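Local coordinates for protein alanine racemase (Acinetobacter baumannii, PDB 4QHR) that carries a covalently bound pyridoxal phosphate and joins an N-terminal TIM-barrel domain to a C-terminal domain, the architecture of the alanine racemase family, at residues M87-H100 against H111-K125. Numbering follows the deposited sequence.
Sequences MPVAIEQKFECVIH and HKQAYIAQGLKVWVK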
# COMPACT_ATOMS: atom_id res chain seq x y z
N MET A 87 6.60 11.34 -27.50
CA MET A 87 5.72 11.77 -28.58
C MET A 87 5.52 10.76 -29.73
O MET A 87 4.37 10.52 -30.11
CB MET A 87 6.13 13.15 -29.15
CG MET A 87 5.86 14.30 -28.17
SD MET A 87 4.13 14.45 -27.66
CE MET A 87 3.38 14.79 -29.23
N PRO A 88 6.61 10.18 -30.26
CA PRO A 88 6.44 9.22 -31.38
C PRO A 88 5.63 8.02 -30.96
O PRO A 88 4.84 7.50 -31.77
CB PRO A 88 7.88 8.81 -31.75
CG PRO A 88 8.74 9.92 -31.27
CD PRO A 88 8.04 10.50 -30.04
N VAL A 89 5.81 7.58 -29.71
CA VAL A 89 5.11 6.39 -29.17
C VAL A 89 3.62 6.68 -28.98
O VAL A 89 2.76 5.92 -29.43
CB VAL A 89 5.69 5.94 -27.82
CG1 VAL A 89 4.97 4.70 -27.30
CG2 VAL A 89 7.20 5.66 -27.93
N ALA A 90 3.32 7.80 -28.34
CA ALA A 90 1.96 8.29 -28.22
C ALA A 90 1.24 8.37 -29.55
O ALA A 90 0.13 7.91 -29.68
CB ALA A 90 1.93 9.66 -27.51
N ILE A 91 1.88 8.96 -30.55
CA ILE A 91 1.28 9.08 -31.85
C ILE A 91 1.02 7.71 -32.49
O ILE A 91 -0.07 7.47 -33.05
CB ILE A 91 2.14 9.98 -32.73
CG1 ILE A 91 2.05 11.45 -32.25
CG2 ILE A 91 1.76 9.89 -34.15
CD1 ILE A 91 3.25 12.28 -32.74
N GLU A 92 1.97 6.80 -32.36
CA GLU A 92 1.91 5.49 -33.02
C GLU A 92 0.80 4.64 -32.38
O GLU A 92 0.04 3.96 -33.08
CB GLU A 92 3.27 4.81 -32.92
CG GLU A 92 3.32 3.32 -33.28
CD GLU A 92 3.09 3.03 -34.75
OE1 GLU A 92 2.69 1.88 -35.02
OE2 GLU A 92 3.30 3.90 -35.65
N GLN A 93 0.70 4.73 -31.07
CA GLN A 93 -0.32 4.02 -30.34
C GLN A 93 -1.69 4.70 -30.31
O GLN A 93 -2.62 4.18 -29.70
CB GLN A 93 0.16 3.82 -28.91
CG GLN A 93 1.44 3.00 -28.75
CD GLN A 93 1.20 1.55 -29.08
OE1 GLN A 93 0.06 1.10 -29.16
NE2 GLN A 93 2.26 0.81 -29.29
N LYS A 94 -1.80 5.86 -30.95
CA LYS A 94 -3.02 6.67 -30.90
C LYS A 94 -3.47 7.09 -29.48
O LYS A 94 -4.64 6.90 -29.09
CB LYS A 94 -4.16 5.97 -31.61
CG LYS A 94 -3.89 5.83 -33.11
CD LYS A 94 -5.08 5.15 -33.77
CE LYS A 94 -4.94 5.17 -35.29
NZ LYS A 94 -5.41 3.85 -35.84
N PHE A 95 -2.55 7.67 -28.74
CA PHE A 95 -2.81 8.22 -27.42
C PHE A 95 -2.95 9.74 -27.55
O PHE A 95 -2.02 10.44 -27.96
CB PHE A 95 -1.64 7.94 -26.48
CG PHE A 95 -1.40 6.51 -26.14
CD1 PHE A 95 -2.32 5.55 -26.35
CD2 PHE A 95 -0.22 6.15 -25.56
CE1 PHE A 95 -2.08 4.25 -26.03
CE2 PHE A 95 0.04 4.84 -25.21
CZ PHE A 95 -0.89 3.90 -25.45
N GLU A 96 -4.10 10.30 -27.19
CA GLU A 96 -4.26 11.72 -27.23
C GLU A 96 -3.58 12.29 -25.98
O GLU A 96 -3.66 11.69 -24.92
CB GLU A 96 -5.73 12.10 -27.24
CG GLU A 96 -6.42 11.63 -28.51
CD GLU A 96 -7.84 12.08 -28.62
OE1 GLU A 96 -8.45 12.42 -27.57
OE2 GLU A 96 -8.32 12.15 -29.77
N CYS A 97 -2.97 13.45 -26.14
CA CYS A 97 -2.21 14.06 -25.08
C CYS A 97 -2.88 15.28 -24.52
O CYS A 97 -3.31 16.14 -25.27
CB CYS A 97 -0.83 14.50 -25.57
SG CYS A 97 0.19 13.11 -26.05
N VAL A 98 -2.92 15.33 -23.20
CA VAL A 98 -3.10 16.57 -22.51
C VAL A 98 -1.82 17.39 -22.67
O VAL A 98 -0.72 16.85 -22.60
CB VAL A 98 -3.39 16.37 -21.02
CG1 VAL A 98 -2.93 17.56 -20.20
CG2 VAL A 98 -4.87 16.15 -20.81
N ILE A 99 -1.96 18.70 -22.91
CA ILE A 99 -0.84 19.60 -22.68
C ILE A 99 -1.23 20.58 -21.57
O ILE A 99 -2.36 21.06 -21.48
CB ILE A 99 -0.35 20.35 -23.97
CG1 ILE A 99 -1.39 21.32 -24.50
CG2 ILE A 99 0.11 19.35 -25.02
CD1 ILE A 99 -0.84 22.31 -25.52
N HIS A 100 -0.28 20.84 -20.69
CA HIS A 100 -0.54 21.71 -19.54
C HIS A 100 0.54 22.80 -19.35
O HIS A 100 0.37 23.65 -18.51
CB HIS A 100 -0.74 20.89 -18.25
CG HIS A 100 0.46 20.09 -17.85
ND1 HIS A 100 1.56 20.67 -17.25
CD2 HIS A 100 0.74 18.78 -18.00
CE1 HIS A 100 2.46 19.73 -17.03
NE2 HIS A 100 2.01 18.58 -17.51
N HIS A 111 5.80 17.88 -33.42
CA HIS A 111 5.27 16.65 -34.01
C HIS A 111 3.85 16.80 -34.60
O HIS A 111 3.14 15.82 -34.75
CB HIS A 111 5.26 15.52 -32.98
CG HIS A 111 6.63 15.15 -32.51
ND1 HIS A 111 7.25 15.82 -31.48
CD2 HIS A 111 7.51 14.24 -32.95
CE1 HIS A 111 8.45 15.31 -31.29
NE2 HIS A 111 8.64 14.35 -32.17
N LYS A 112 3.48 18.00 -35.00
CA LYS A 112 2.10 18.26 -35.37
C LYS A 112 1.59 17.45 -36.57
O LYS A 112 0.48 16.96 -36.55
CB LYS A 112 1.89 19.76 -35.60
CG LYS A 112 2.38 20.29 -36.92
CD LYS A 112 2.15 21.78 -37.00
CE LYS A 112 2.84 22.41 -38.21
NZ LYS A 112 3.35 23.76 -37.81
N GLN A 113 2.40 17.28 -37.61
CA GLN A 113 1.86 16.60 -38.81
C GLN A 113 1.45 15.15 -38.54
O GLN A 113 0.31 14.77 -38.84
CB GLN A 113 2.77 16.79 -40.02
CG GLN A 113 2.46 18.17 -40.66
CD GLN A 113 3.53 18.75 -41.57
OE1 GLN A 113 3.46 19.93 -41.92
NE2 GLN A 113 4.54 17.95 -41.94
N ALA A 114 2.33 14.37 -37.93
CA ALA A 114 2.01 12.98 -37.59
C ALA A 114 0.84 12.87 -36.57
O ALA A 114 -0.05 12.06 -36.71
CB ALA A 114 3.26 12.30 -37.05
N TYR A 115 0.88 13.73 -35.54
CA TYR A 115 -0.14 13.77 -34.53
C TYR A 115 -1.49 14.05 -35.16
O TYR A 115 -2.43 13.33 -34.93
CB TYR A 115 0.23 14.83 -33.47
CG TYR A 115 -0.60 14.80 -32.22
CD1 TYR A 115 -1.84 15.41 -32.17
CD2 TYR A 115 -0.14 14.17 -31.04
CE1 TYR A 115 -2.60 15.44 -30.99
CE2 TYR A 115 -0.90 14.16 -29.86
CZ TYR A 115 -2.14 14.79 -29.84
OH TYR A 115 -2.92 14.79 -28.68
N ILE A 116 -1.57 15.05 -36.03
CA ILE A 116 -2.84 15.40 -36.69
C ILE A 116 -3.26 14.32 -37.70
O ILE A 116 -4.43 13.94 -37.77
CB ILE A 116 -2.74 16.78 -37.38
CG1 ILE A 116 -2.69 17.86 -36.29
CG2 ILE A 116 -3.94 17.03 -38.31
CD1 ILE A 116 -2.24 19.21 -36.80
N ALA A 117 -2.31 13.76 -38.42
CA ALA A 117 -2.68 12.74 -39.41
C ALA A 117 -3.25 11.51 -38.73
O ALA A 117 -4.10 10.85 -39.31
CB ALA A 117 -1.50 12.40 -40.29
N GLN A 118 -2.82 11.21 -37.51
CA GLN A 118 -3.37 10.09 -36.74
C GLN A 118 -4.77 10.36 -36.21
O GLN A 118 -5.39 9.46 -35.68
CB GLN A 118 -2.44 9.69 -35.56
CG GLN A 118 -1.26 8.82 -35.96
CD GLN A 118 -1.67 7.39 -36.32
OE1 GLN A 118 -2.43 7.16 -37.26
NE2 GLN A 118 -1.17 6.43 -35.57
N GLY A 119 -5.28 11.59 -36.35
CA GLY A 119 -6.63 11.89 -35.97
C GLY A 119 -6.75 12.23 -34.51
O GLY A 119 -7.82 12.12 -33.96
N LEU A 120 -5.66 12.66 -33.88
CA LEU A 120 -5.61 12.76 -32.40
C LEU A 120 -5.94 14.16 -32.01
O LEU A 120 -5.33 15.12 -32.54
CB LEU A 120 -4.23 12.38 -31.86
CG LEU A 120 -3.81 10.94 -32.17
CD1 LEU A 120 -2.31 10.76 -31.83
CD2 LEU A 120 -4.65 9.92 -31.41
N LYS A 121 -6.85 14.30 -31.05
CA LYS A 121 -7.14 15.59 -30.47
C LYS A 121 -6.10 15.91 -29.45
O LYS A 121 -5.38 15.01 -28.95
CB LYS A 121 -8.53 15.66 -29.82
CG LYS A 121 -9.67 15.18 -30.72
CD LYS A 121 -11.04 15.14 -30.05
CE LYS A 121 -11.14 14.18 -28.89
NZ LYS A 121 -11.09 12.72 -29.26
N VAL A 122 -5.99 17.18 -29.12
CA VAL A 122 -5.10 17.62 -28.06
C VAL A 122 -6.00 18.17 -26.96
O VAL A 122 -6.94 18.97 -27.25
CB VAL A 122 -4.05 18.63 -28.55
CG1 VAL A 122 -4.67 19.73 -29.33
CG2 VAL A 122 -3.25 19.21 -27.37
N TRP A 123 -5.77 17.72 -25.75
CA TRP A 123 -6.52 18.16 -24.58
C TRP A 123 -5.75 19.31 -23.90
O TRP A 123 -4.63 19.13 -23.48
CB TRP A 123 -6.81 17.00 -23.63
CG TRP A 123 -7.64 15.92 -24.23
CD1 TRP A 123 -7.34 15.18 -25.34
CD2 TRP A 123 -8.87 15.41 -23.73
NE1 TRP A 123 -8.34 14.27 -25.59
CE2 TRP A 123 -9.28 14.38 -24.61
CE3 TRP A 123 -9.68 15.72 -22.63
CZ2 TRP A 123 -10.47 13.67 -24.42
CZ3 TRP A 123 -10.84 15.05 -22.43
CH2 TRP A 123 -11.24 14.01 -23.31
N VAL A 124 -6.34 20.50 -23.86
CA VAL A 124 -5.63 21.68 -23.37
C VAL A 124 -6.16 21.97 -21.98
O VAL A 124 -7.34 22.33 -21.81
CB VAL A 124 -5.80 22.89 -24.30
CG1 VAL A 124 -4.99 24.06 -23.78
CG2 VAL A 124 -5.38 22.53 -25.73
N LYS A 125 -5.28 21.83 -21.00
CA LYS A 125 -5.65 21.85 -19.58
C LYS A 125 -5.59 23.29 -19.04
O LYS A 125 -4.60 23.95 -19.17
CB LYS A 125 -4.71 20.91 -18.80
CG LYS A 125 -4.78 20.87 -17.25
CD LYS A 125 -6.12 20.48 -16.67
CE LYS A 125 -6.02 19.83 -15.26
NZ LYS A 125 -5.93 20.83 -14.17
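With CG of Y115 swung opposite its own backbone N (chi1 -169°), the phenol leaves helix 112-117 and reaches the backbone of strand 95-99 at C97, while E96 stretches beyond CG (chi2 -175°) to bring its carboxylate to K121 and W123. The tyrosine hydroxyl accepts the C97 N-H, N to OH 2.9 Å, and so links helix 112-117 to that strand. Glutamate suits position 96 because its two oxygens can take several donors. E96 OE1 receives W123 NE1 at 2.7 Å, in the indole plane but from above the carboxylate. E96 OE2 takes K121 N from above that plane, at 2.9 Å, and K121 NZ on its syn lone pair, completing a salt bridge. Farther on, the strands pair in parallel: C97 O accepts from W123 N, I99 N donates to W123 O at 2.8 Å, and K125 N reaches I99 O.

Between the helices, branched I91 fills the groove, its CG1 3.7 Å from Y115 CD2 and its CG2 against A114, whose short methyl accommodates that branch. M87 CB sits over the H111 imidazole, 3.8 Å from its centroid, a CH-pi contact; H111 ND1 bonds to W107 O. Q118 NE2 donates to I91 O at 2.9 Å, on the opposite face from K94 N, and thus ties the chain around Q118 to the Schellman motif that ends helix 87-92.

Strands 95-99 and 122-125 are neighbouring parallel strands of the TIM-barrel sheet, each following a helix; these helices run 20° apart, helix 102-110 packs on M87, Y115 and V122, and strands 75-77 and 154-157 flank the pair.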